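Long-range contacts in alpha-L-rhamnosidase (Klebsiella oxytoca, PDB 4XHC), which hydrolyses terminal alpha-L-rhamnose residues from rhamnosides, as a two-domain glycoside hydrolase of family GH78: residues 84-90 and 188-194; 364-369 and 421-427; 416-420 and 450-454. All coordinates share one frame; numbering follows the deposited sequence.

Contact 1 of 3, residues 84-90 and 188-194; sequences FYQRELS and RLQFTQI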
loop_
_atom_site.group_PDB
_atom_site.type_symbol
_atom_site.label_atom_id
_atom_site.label_comp_id
_atom_site.label_asym_id
_atom_site.label_seq_id
_atom_site.Cartn_x
_atom_site.Cartn_y
_atom_site.Cartn_z
ATOM N N PHE A 84 -21.515 -13.469 3.580
ATOM C CA PHE A 84 -20.263 -13.047 2.950
ATOM C C PHE A 84 -19.053 -13.751 3.571
ATOM O O PHE A 84 -18.080 -14.034 2.866
ATOM C CB PHE A 84 -20.087 -11.521 3.018
ATOM C CG PHE A 84 -18.741 -11.037 2.531
ATOM C CD1 PHE A 84 -18.392 -11.143 1.190
ATOM C CD2 PHE A 84 -17.819 -10.491 3.415
ATOM C CE1 PHE A 84 -17.149 -10.717 0.741
ATOM C CE2 PHE A 84 -16.576 -10.057 2.972
ATOM C CZ PHE A 84 -16.241 -10.172 1.634
ATOM N N TYR A 85 -19.106 -14.042 4.871
ATOM C CA TYR A 85 -18.000 -14.748 5.535
ATOM C C TYR A 85 -17.872 -16.222 5.106
ATOM O O TYR A 85 -16.864 -16.871 5.407
ATOM C CB TYR A 85 -18.093 -14.646 7.071
ATOM C CG TYR A 85 -18.061 -13.232 7.649
ATOM C CD1 TYR A 85 -17.294 -12.217 7.063
ATOM C CD2 TYR A 85 -18.773 -12.920 8.807
ATOM C CE1 TYR A 85 -17.261 -10.937 7.601
ATOM C CE2 TYR A 85 -18.743 -11.645 9.349
ATOM C CZ TYR A 85 -17.989 -10.660 8.741
ATOM O OH TYR A 85 -17.964 -9.390 9.266
ATOM N N GLN A 86 -18.892 -16.730 4.409
ATOM C CA GLN A 86 -18.860 -18.055 3.794
ATOM C C GLN A 86 -18.280 -18.053 2.385
ATOM O O GLN A 86 -17.996 -19.114 1.850
ATOM C CB GLN A 86 -20.274 -18.646 3.727
ATOM C CG GLN A 86 -20.951 -18.868 5.075
ATOM C CD GLN A 86 -20.150 -19.777 6.010
ATOM O OE1 GLN A 86 -19.713 -20.877 5.648
ATOM N NE2 GLN A 86 -19.963 -19.312 7.232
ATOM N N ARG A 87 -18.114 -16.884 1.772
ATOM C CA ARG A 87 -17.654 -16.821 0.380
ATOM C C ARG A 87 -16.162 -17.027 0.244
ATOM O O ARG A 87 -15.382 -16.603 1.091
ATOM C CB ARG A 87 -18.014 -15.487 -0.282
ATOM C CG ARG A 87 -19.417 -15.441 -0.870
ATOM C CD ARG A 87 -19.632 -14.170 -1.672
ATOM N NE ARG A 87 -18.869 -14.171 -2.918
ATOM C CZ ARG A 87 -18.767 -13.132 -3.741
ATOM N NH1 ARG A 87 -19.369 -11.981 -3.456
ATOM N NH2 ARG A 87 -18.055 -13.242 -4.852
ATOM N N GLU A 88 -15.785 -17.664 -0.859
ATOM C CA GLU A 88 -14.394 -17.936 -1.193
ATOM C C GLU A 88 -14.056 -17.186 -2.479
ATOM O O GLU A 88 -14.494 -17.570 -3.563
ATOM C CB GLU A 88 -14.189 -19.446 -1.360
ATOM C CG GLU A 88 -14.530 -20.233 -0.102
ATOM C CD GLU A 88 -14.383 -21.735 -0.262
ATOM O OE1 GLU A 88 -13.837 -22.200 -1.284
ATOM O OE2 GLU A 88 -14.818 -22.460 0.656
ATOM N N LEU A 89 -13.269 -16.125 -2.354
ATOM C CA LEU A 89 -13.040 -15.195 -3.457
ATOM C C LEU A 89 -11.760 -15.492 -4.249
ATOM O O LEU A 89 -10.739 -15.841 -3.665
ATOM C CB LEU A 89 -12.973 -13.766 -2.905
ATOM C CG LEU A 89 -14.104 -13.345 -1.962
ATOM C CD1 LEU A 89 -13.764 -12.027 -1.296
ATOM C CD2 LEU A 89 -15.438 -13.251 -2.695
ATOM N N SER A 90 -11.823 -15.330 -5.571
ATOM C CA SER A 90 -10.658 -15.499 -6.455
ATOM C C SER A 90 -10.265 -14.181 -7.105
ATOM O O SER A 90 -10.925 -13.167 -6.888
ATOM C CB SER A 90 -10.954 -16.548 -7.540
ATOM O OG SER A 90 -11.462 -17.731 -6.960
ATOM N N ARG A 188 -8.203 -19.739 -2.702
ATOM C CA ARG A 188 -9.165 -18.649 -2.620
ATOM C C ARG A 188 -9.087 -17.971 -1.261
ATOM O O ARG A 188 -8.624 -18.558 -0.288
ATOM C CB ARG A 188 -10.573 -19.182 -2.854
ATOM C CG ARG A 188 -10.796 -19.678 -4.272
ATOM C CD ARG A 188 -12.046 -20.531 -4.382
ATOM N NE ARG A 188 -12.014 -21.685 -3.478
ATOM C CZ ARG A 188 -11.304 -22.802 -3.671
ATOM N NH1 ARG A 188 -10.528 -22.951 -4.740
ATOM N NH2 ARG A 188 -11.361 -23.782 -2.778
ATOM N N LEU A 189 -9.559 -16.736 -1.208
ATOM C CA LEU A 189 -9.507 -15.930 -0.006
ATOM C C LEU A 189 -10.895 -15.833 0.633
ATOM O O LEU A 189 -11.908 -15.782 -0.063
ATOM C CB LEU A 189 -8.980 -14.543 -0.354
ATOM C CG LEU A 189 -8.504 -13.729 0.844
ATOM C CD1 LEU A 189 -7.256 -14.339 1.466
ATOM C CD2 LEU A 189 -8.250 -12.296 0.431
ATOM N N GLN A 190 -10.932 -15.780 1.961
ATOM C CA GLN A 190 -12.179 -15.856 2.718
ATOM C C GLN A 190 -12.092 -14.953 3.945
ATOM O O GLN A 190 -11.273 -15.195 4.822
ATOM C CB GLN A 190 -12.402 -17.311 3.132
ATOM C CG GLN A 190 -13.652 -17.597 3.941
ATOM C CD GLN A 190 -13.886 -19.095 4.126
ATOM O OE1 GLN A 190 -12.946 -19.909 4.153
ATOM N NE2 GLN A 190 -15.147 -19.467 4.259
ATOM N N PHE A 191 -12.929 -13.919 4.003
ATOM C CA PHE A 191 -12.953 -13.001 5.144
ATOM C C PHE A 191 -13.841 -13.566 6.237
ATOM O O PHE A 191 -14.898 -14.107 5.946
ATOM C CB PHE A 191 -13.482 -11.645 4.715
ATOM C CG PHE A 191 -12.568 -10.921 3.777
ATOM C CD1 PHE A 191 -12.604 -11.174 2.423
ATOM C CD2 PHE A 191 -11.649 -10.007 4.258
ATOM C CE1 PHE A 191 -11.748 -10.518 1.562
ATOM C CE2 PHE A 191 -10.793 -9.341 3.403
ATOM C CZ PHE A 191 -10.844 -9.599 2.053
ATOM N N THR A 192 -13.409 -13.470 7.491
ATOM C CA THR A 192 -14.202 -13.995 8.614
ATOM C C THR A 192 -14.702 -12.903 9.567
ATOM O O THR A 192 -15.587 -13.164 10.378
ATOM C CB THR A 192 -13.440 -15.075 9.427
ATOM O OG1 THR A 192 -12.377 -14.476 10.183
ATOM C CG2 THR A 192 -12.867 -16.156 8.509
ATOM N N GLN A 193 -14.146 -11.696 9.490
ATOM C CA GLN A 193 -14.604 -10.612 10.346
ATOM C C GLN A 193 -14.158 -9.288 9.788
ATOM O O GLN A 193 -13.037 -9.171 9.319
ATOM C CB GLN A 193 -14.057 -10.770 11.761
ATOM C CG GLN A 193 -14.166 -9.510 12.609
ATOM C CD GLN A 193 -13.835 -9.753 14.071
ATOM O OE1 GLN A 193 -13.208 -10.766 14.436
ATOM N NE2 GLN A 193 -14.246 -8.818 14.926
ATOM N N ILE A 194 -15.035 -8.297 9.841
ATOM C CA ILE A 194 -14.688 -6.947 9.437
ATOM C C ILE A 194 -15.349 -5.957 10.382
ATOM O O ILE A 194 -16.541 -6.060 10.648
ATOM C CB ILE A 194 -15.157 -6.641 8.005
ATOM C CG1 ILE A 194 -14.630 -7.703 7.029
ATOM C CG2 ILE A 194 -14.703 -5.240 7.592
ATOM C CD1 ILE A 194 -14.904 -7.417 5.566
HETATM O O HOH W 1 -15.332 -13.974 2.393
#

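Contact 2 of 3, residues 364-369 and 421-427; sequences SLNKQA and VSGARRQ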
loop_
_atom_site.group_PDB
_atom_site.type_symbol
_atom_site.label_atom_id
_atom_site.label_comp_id
_atom_site.label_asym_id
_atom_site.label_seq_id
_atom_site.Cartn_x
_atom_site.Cartn_y
_atom_site.Cartn_z
ATOM N N SER A 364 -16.867 33.623 -8.593
ATOM C CA SER A 364 -17.294 34.852 -9.250
ATOM C C SER A 364 -17.742 35.950 -8.258
ATOM O O SER A 364 -18.307 36.966 -8.662
ATOM C CB SER A 364 -18.434 34.533 -10.221
ATOM O OG SER A 364 -19.617 34.179 -9.502
ATOM N N LEU A 365 -17.524 35.748 -6.966
ATOM C CA LEU A 365 -18.062 36.673 -5.957
ATOM C C LEU A 365 -17.087 37.810 -5.724
ATOM O O LEU A 365 -15.959 37.567 -5.339
ATOM C CB LEU A 365 -18.321 35.949 -4.616
ATOM C CG LEU A 365 -18.728 36.798 -3.398
ATOM C CD1 LEU A 365 -20.019 37.569 -3.653
ATOM C CD2 LEU A 365 -18.895 35.933 -2.165
ATOM N N ASN A 366 -17.530 39.041 -5.952
ATOM C CA ASN A 366 -16.787 40.192 -5.475
ATOM C C ASN A 366 -17.004 40.366 -3.987
ATOM O O ASN A 366 -18.141 40.477 -3.525
ATOM C CB ASN A 366 -17.190 41.481 -6.177
ATOM C CG ASN A 366 -16.359 42.659 -5.701
ATOM O OD1 ASN A 366 -16.639 43.259 -4.657
ATOM N ND2 ASN A 366 -15.293 42.957 -6.434
ATOM N N LYS A 367 -15.911 40.448 -3.243
ATOM C CA LYS A 367 -15.976 40.285 -1.792
ATOM C C LYS A 367 -15.951 41.563 -0.956
ATOM O O LYS A 367 -16.049 41.499 0.259
ATOM C CB LYS A 367 -14.860 39.333 -1.369
ATOM C CG LYS A 367 -15.230 37.902 -1.700
ATOM C CD LYS A 367 -14.024 37.027 -1.909
ATOM C CE LYS A 367 -14.463 35.613 -2.190
ATOM N NZ LYS A 367 -13.372 34.683 -1.815
ATOM N N GLN A 368 -15.869 42.717 -1.598
ATOM C CA GLN A 368 -15.691 43.979 -0.873
ATOM C C GLN A 368 -16.786 44.284 0.142
ATOM O O GLN A 368 -16.498 44.582 1.285
ATOM C CB GLN A 368 -15.592 45.129 -1.858
ATOM C CG GLN A 368 -15.668 46.488 -1.210
ATOM C CD GLN A 368 -15.448 47.606 -2.207
ATOM O OE1 GLN A 368 -16.220 47.783 -3.160
ATOM N NE2 GLN A 368 -14.409 48.388 -1.977
ATOM N N ALA A 369 -18.040 44.228 -0.281
ATOM C CA ALA A 369 -19.166 44.585 0.600
ATOM C C ALA A 369 -19.310 43.612 1.771
ATOM O O ALA A 369 -19.542 44.027 2.897
ATOM C CB ALA A 369 -20.465 44.653 -0.191
ATOM N N VAL A 421 -24.265 47.131 -3.380
ATOM C CA VAL A 421 -23.383 46.714 -4.460
ATOM C C VAL A 421 -21.945 46.521 -3.950
ATOM O O VAL A 421 -21.574 47.023 -2.894
ATOM C CB VAL A 421 -23.404 47.711 -5.636
ATOM C CG1 VAL A 421 -24.824 47.885 -6.150
ATOM C CG2 VAL A 421 -22.809 49.059 -5.248
ATOM N N SER A 422 -21.140 45.789 -4.713
ATOM C CA SER A 422 -19.781 45.428 -4.301
ATOM C C SER A 422 -18.792 45.529 -5.475
ATOM O O SER A 422 -19.059 45.034 -6.574
ATOM C CB SER A 422 -19.790 44.010 -3.719
ATOM O OG SER A 422 -18.559 43.691 -3.085
ATOM N N GLY A 423 -17.659 46.182 -5.232
ATOM C CA GLY A 423 -16.601 46.330 -6.230
ATOM C C GLY A 423 -16.851 47.394 -7.277
ATOM O O GLY A 423 -17.945 47.943 -7.377
ATOM N N ALA A 424 -15.830 47.649 -8.087
ATOM C CA ALA A 424 -15.897 48.635 -9.168
ATOM C C ALA A 424 -16.988 48.365 -10.206
ATOM O O ALA A 424 -17.501 49.302 -10.791
ATOM C CB ALA A 424 -14.546 48.754 -9.856
ATOM N N ARG A 425 -17.355 47.111 -10.434
ATOM C CA ARG A 425 -18.446 46.806 -11.371
ATOM C C ARG A 425 -19.833 46.660 -10.688
ATOM O O ARG A 425 -20.797 46.210 -11.306
ATOM C CB ARG A 425 -18.090 45.579 -12.211
ATOM C CG ARG A 425 -17.375 45.933 -13.499
ATOM C CD ARG A 425 -16.551 44.771 -14.050
ATOM N NE ARG A 425 -17.267 43.476 -13.997
ATOM C CZ ARG A 425 -18.251 43.113 -14.829
ATOM N NH1 ARG A 425 -18.680 43.947 -15.778
ATOM N NH2 ARG A 425 -18.815 41.913 -14.706
ATOM N N ARG A 426 -19.927 47.049 -9.419
ATOM C CA ARG A 426 -21.214 47.180 -8.716
ATOM C C ARG A 426 -22.058 45.912 -8.773
ATOM O O ARG A 426 -23.246 45.941 -9.112
ATOM C CB ARG A 426 -22.010 48.392 -9.240
ATOM C CG ARG A 426 -21.327 49.737 -9.014
ATOM C CD ARG A 426 -22.084 50.881 -9.671
ATOM N NE ARG A 426 -23.385 51.090 -9.033
ATOM C CZ ARG A 426 -23.582 51.735 -7.883
ATOM N NH1 ARG A 426 -22.559 52.264 -7.212
ATOM N NH2 ARG A 426 -24.816 51.843 -7.396
ATOM N N GLN A 427 -21.419 44.809 -8.413
ATOM C CA GLN A 427 -22.056 43.489 -8.395
ATOM C C GLN A 427 -23.050 43.361 -7.253
ATOM O O GLN A 427 -22.795 43.857 -6.165
ATOM C CB GLN A 427 -20.989 42.404 -8.231
ATOM C CG GLN A 427 -21.486 40.988 -8.467
ATOM C CD GLN A 427 -20.523 39.931 -7.959
ATOM O OE1 GLN A 427 -20.303 39.805 -6.762
ATOM N NE2 GLN A 427 -19.951 39.167 -8.868
HETATM O O HOH W 2 -20.671 40.908 -4.392
#

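Contact 3 of 3, residues 416-420 and 450-454; sequences QQGFY and IMRNL. With SO4 (sulfate ion), chain D.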
loop_
_atom_site.group_PDB
_atom_site.type_symbol
_atom_site.label_atom_id
_atom_site.label_comp_id
_atom_site.label_asym_id
_atom_site.label_seq_id
_atom_site.Cartn_x
_atom_site.Cartn_y
_atom_site.Cartn_z
ATOM N N GLN A 416 -32.236 52.229 -5.788
ATOM C CA GLN A 416 -33.066 51.808 -6.914
ATOM C C GLN A 416 -33.199 50.300 -6.972
ATOM O O GLN A 416 -34.238 49.790 -7.360
ATOM C CB GLN A 416 -32.502 52.303 -8.236
ATOM C CG GLN A 416 -32.424 53.814 -8.325
ATOM C CD GLN A 416 -31.302 54.276 -9.229
ATOM O OE1 GLN A 416 -31.522 55.044 -10.172
ATOM N NE2 GLN A 416 -30.087 53.803 -8.952
ATOM N N GLN A 417 -32.144 49.592 -6.585
ATOM C CA GLN A 417 -32.156 48.121 -6.546
ATOM C C GLN A 417 -32.551 47.549 -5.176
ATOM O O GLN A 417 -32.977 46.400 -5.092
ATOM C CB GLN A 417 -30.788 47.571 -6.940
ATOM C CG GLN A 417 -30.446 47.744 -8.413
ATOM C CD GLN A 417 -29.202 46.984 -8.802
ATOM O OE1 GLN A 417 -29.287 45.874 -9.331
ATOM N NE2 GLN A 417 -28.038 47.541 -8.480
ATOM N N GLY A 418 -32.421 48.353 -4.119
ATOM C CA GLY A 418 -32.751 47.928 -2.751
ATOM C C GLY A 418 -31.767 46.924 -2.191
ATOM O O GLY A 418 -32.114 46.143 -1.312
ATOM N N PHE A 419 -30.538 46.969 -2.705
ATOM C CA PHE A 419 -29.461 46.065 -2.313
ATOM C C PHE A 419 -28.153 46.853 -2.225
ATOM O O PHE A 419 -28.028 47.939 -2.788
ATOM C CB PHE A 419 -29.255 44.947 -3.353
ATOM C CG PHE A 419 -30.321 43.877 -3.357
ATOM C CD1 PHE A 419 -30.661 43.199 -2.192
ATOM C CD2 PHE A 419 -30.952 43.508 -4.541
ATOM C CE1 PHE A 419 -31.640 42.203 -2.204
ATOM C CE2 PHE A 419 -31.927 42.509 -4.555
ATOM C CZ PHE A 419 -32.270 41.855 -3.385
ATOM N N TYR A 420 -27.179 46.295 -1.520
ATOM C CA TYR A 420 -25.829 46.826 -1.534
ATOM C C TYR A 420 -25.080 46.282 -2.760
ATOM O O TYR A 420 -25.237 45.118 -3.121
ATOM C CB TYR A 420 -25.080 46.449 -0.248
ATOM C CG TYR A 420 -25.650 47.050 1.028
ATOM C CD1 TYR A 420 -25.312 48.342 1.427
ATOM C CD2 TYR A 420 -26.513 46.318 1.840
ATOM C CE1 TYR A 420 -25.823 48.887 2.595
ATOM C CE2 TYR A 420 -27.034 46.855 3.006
ATOM C CZ TYR A 420 -26.682 48.136 3.386
ATOM O OH TYR A 420 -27.198 48.667 4.552
ATOM N N ILE A 450 -34.687 44.509 3.252
ATOM C CA ILE A 450 -33.664 43.810 2.458
ATOM C C ILE A 450 -33.890 42.284 2.414
ATOM O O ILE A 450 -33.726 41.659 1.362
ATOM C CB ILE A 450 -32.234 44.121 2.962
ATOM C CG1 ILE A 450 -31.853 45.559 2.617
ATOM C CG2 ILE A 450 -31.195 43.176 2.350
ATOM C CD1 ILE A 450 -30.675 46.075 3.412
ATOM N N MET A 451 -34.267 41.689 3.545
ATOM C CA MET A 451 -34.486 40.249 3.606
ATOM C C MET A 451 -35.726 39.856 2.805
ATOM O O MET A 451 -35.749 38.793 2.183
ATOM C CB MET A 451 -34.623 39.765 5.049
ATOM C CG MET A 451 -33.447 40.093 5.962
ATOM S SD MET A 451 -31.805 39.597 5.399
ATOM C CE MET A 451 -31.964 37.812 5.364
ATOM N N ARG A 452 -36.746 40.715 2.811
ATOM C CA ARG A 452 -37.906 40.552 1.922
ATOM C C ARG A 452 -37.534 40.699 0.452
ATOM O O ARG A 452 -38.114 40.043 -0.408
ATOM C CB ARG A 452 -38.996 41.583 2.228
ATOM C CG ARG A 452 -39.710 41.390 3.543
ATOM C CD ARG A 452 -40.332 40.011 3.611
ATOM N NE ARG A 452 -41.272 39.891 4.715
ATOM C CZ ARG A 452 -41.762 38.736 5.159
ATOM N NH1 ARG A 452 -41.409 37.580 4.595
ATOM N NH2 ARG A 452 -42.604 38.732 6.182
ATOM N N ASN A 453 -36.566 41.557 0.172
ATOM C CA ASN A 453 -36.112 41.767 -1.188
ATOM C C ASN A 453 -35.360 40.535 -1.741
ATOM O O ASN A 453 -35.458 40.232 -2.926
ATOM C CB ASN A 453 -35.244 43.030 -1.248
ATOM C CG ASN A 453 -35.230 43.675 -2.612
ATOM O OD1 ASN A 453 -36.104 43.426 -3.432
ATOM N ND2 ASN A 453 -34.232 44.508 -2.866
ATOM N N LEU A 454 -34.632 39.817 -0.889
ATOM C CA LEU A 454 -33.986 38.563 -1.303
ATOM C C LEU A 454 -35.003 37.497 -1.682
ATOM O O LEU A 454 -34.793 36.731 -2.617
ATOM C CB LEU A 454 -33.131 38.003 -0.189
ATOM C CG LEU A 454 -31.932 38.842 0.272
ATOM C CD1 LEU A 454 -31.345 38.238 1.532
ATOM C CD2 LEU A 454 -30.856 38.935 -0.791
HETATM S S SO4 D . -43.282 42.516 6.588
HETATM O O1 SO4 D . -44.629 42.351 7.156
HETATM O O2 SO4 D . -43.452 42.468 5.112
HETATM O O3 SO4 D . -42.718 43.769 7.118
HETATM O O4 SO4 D . -42.300 41.510 7.049
#

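Contact 1 of 3, residues 84-90 and 188-194
In the N-terminal beta domain, the loop between helix 81-84 and strand 94-99 lies along strand 187-200 and pairs with it at Leu89 and Leu189, a single antiparallel bridge in the hydrogen-bonded setting. Leu89 N reaches Leu189 O at 2.7 Å, and Leu189 N returns the bond to Leu89 O at 2.9 Å. Beyond this bridge regular pairing stops although the chains stay close: at the type I turn from Phe84 to Arg87, a water donates to Phe84 O and Arg87 O and accepts from Phe191 N. Gln190 NE2 adds a weak bond to Tyr85 O at 3.3 Å. A chi1 of -60° lays the Tyr85 ring along the strand, with Thr192 O over one face, and Tyr85 OH accepts from Ile194 N at 3.2 Å. On the buried side, Leu89 CD1 meets the edge of the Phe191 ring, 3.8 Å from Phe191 CE1. Phe84 lies nearly parallel to Phe191 but slid aside, with planes 20° apart and little overlap; Val95 and Val178 back these rings. Arg188 makes a side-on salt bridge to one oxygen of Glu88: NE meets the anti lone pair of OE1 at 2.9 Å, and NH2 the same OE1 at 3.3 Å, guanidinium and carboxylate nearly coplanar. Glu88 is exposed and Arg188 partly so, which suits a charged pair, while aromatic and aliphatic residues suit the inward side. Where ladder pairing is absent, side chains and water meet the polar backbone groups of turn and strand.

Contact 2 of 3, residues 364-369 and 421-427
Ser422 and Asn366 form the tight part of this contact, where a loop closes on the start of helix 368-389. Ser422 OG donates to Asn366 OD1 at 2.5 Å, in the carbonyl plane and on a lone pair, and accepts from Ala369 N at 2.9 Å. Asn366 OD1 also takes Gln368 N, which approaches from above the carbonyl plane, as a capping bond; Asn366 ND2 is hydrogen-bonded to Asp351, which holds the amide's rotation. A small hydroxyl residue suits this spot because it can serve a side-chain oxygen and a backbone N-H at once. Close by, Gln368 OE1 accepts from Gly423 N at 3.0 Å, while its NE2 is held by Val349 O. The Gln427 side chain is stretched out, chi1 -169°, which carries its amide across to the other backbone: NE2 gives to Ser364 O at 2.8 Å, and OE1 receives Asn366 N at 3.0 Å. A water links OE1 to Asn366 O. By contrast, the type I turn from Gly423 to Arg426 swings outward, and its exposed Ala424, Arg425 and Arg426 do not touch 364-369. Helix 430-438 lies against the buried residues, with Leu365 on Ala431, and Ala369 and Ser422 both on Ser432.

Contact 3 of 3, residues 416-420 and 450-454
Asn453, on helix 444-456, supplies the polar part of the contact with residues 416-420. Its ND2 donates to Gln417 O at 3.2 Å, in the amide plane and on a carbonyl lone pair, and makes a weak bond to Gly418 O at 3.1 Å. The first torsion, chi1 -154°, swings the amide out from the helix to these two successive carbonyls. Asparagine fits here because its short side chain ends in a donor with two hydrogens. The same amide lies over the Phe419 ring, their planes 14° apart, with ND2 above the ring centre and 3.3 Å from Phe419 CZ. Apolar contacts flank it: Phe419 CE1 meets Leu454 CD2 at 3.6 Å, and Tyr420 CE2 meets Ile450 CD1 at 3.7 Å, where the two side chains cross at about a right angle. Gln433 of helix 430-438 touches Phe419, Ile450 and Leu454, and its OE1 accepts from Tyr420 N. Ionic contacts lie apart from 416-420. Arg452 binds a sulfate, probably from the crystallisation liquor, through NE and NH2 to O4, with Arg448 as the ion's second partner; Arg452 NH1 forms salt bridges with Glu455 and Glu484. Gly418, with its positive phi, and Phe419 both face Asp414. This is a G1 beta bulge, here in the small hairpin of strands 413-414 and 419-420, packed on helix 444-456 within the six-hairpin glycosidase domain.

In the fold
Contact 1 closes within the N-terminal beta domain before contacts 2 and 3 open in the six-hairpin glycosidase domain. Its centre lies about 59 Å from that of contact 2 and 62 Å from that of contact 3, on the opposite side of the chain's centre. Contacts 2 and 3 have centres about 15 Å apart, and their segments alternate along the chain: 364-369, 416-420, 421-427, 450-454. Residues 416-420 run directly into 421-427, so one continuous piece of chain meets helix 444-456 and then the start of helix 368-389, with helix 430-438 bordering both contacts. Contact 1 thus belongs to the N-terminal beta domain, the other two to the helical domain, which holds all the rhamnose-pocket residues.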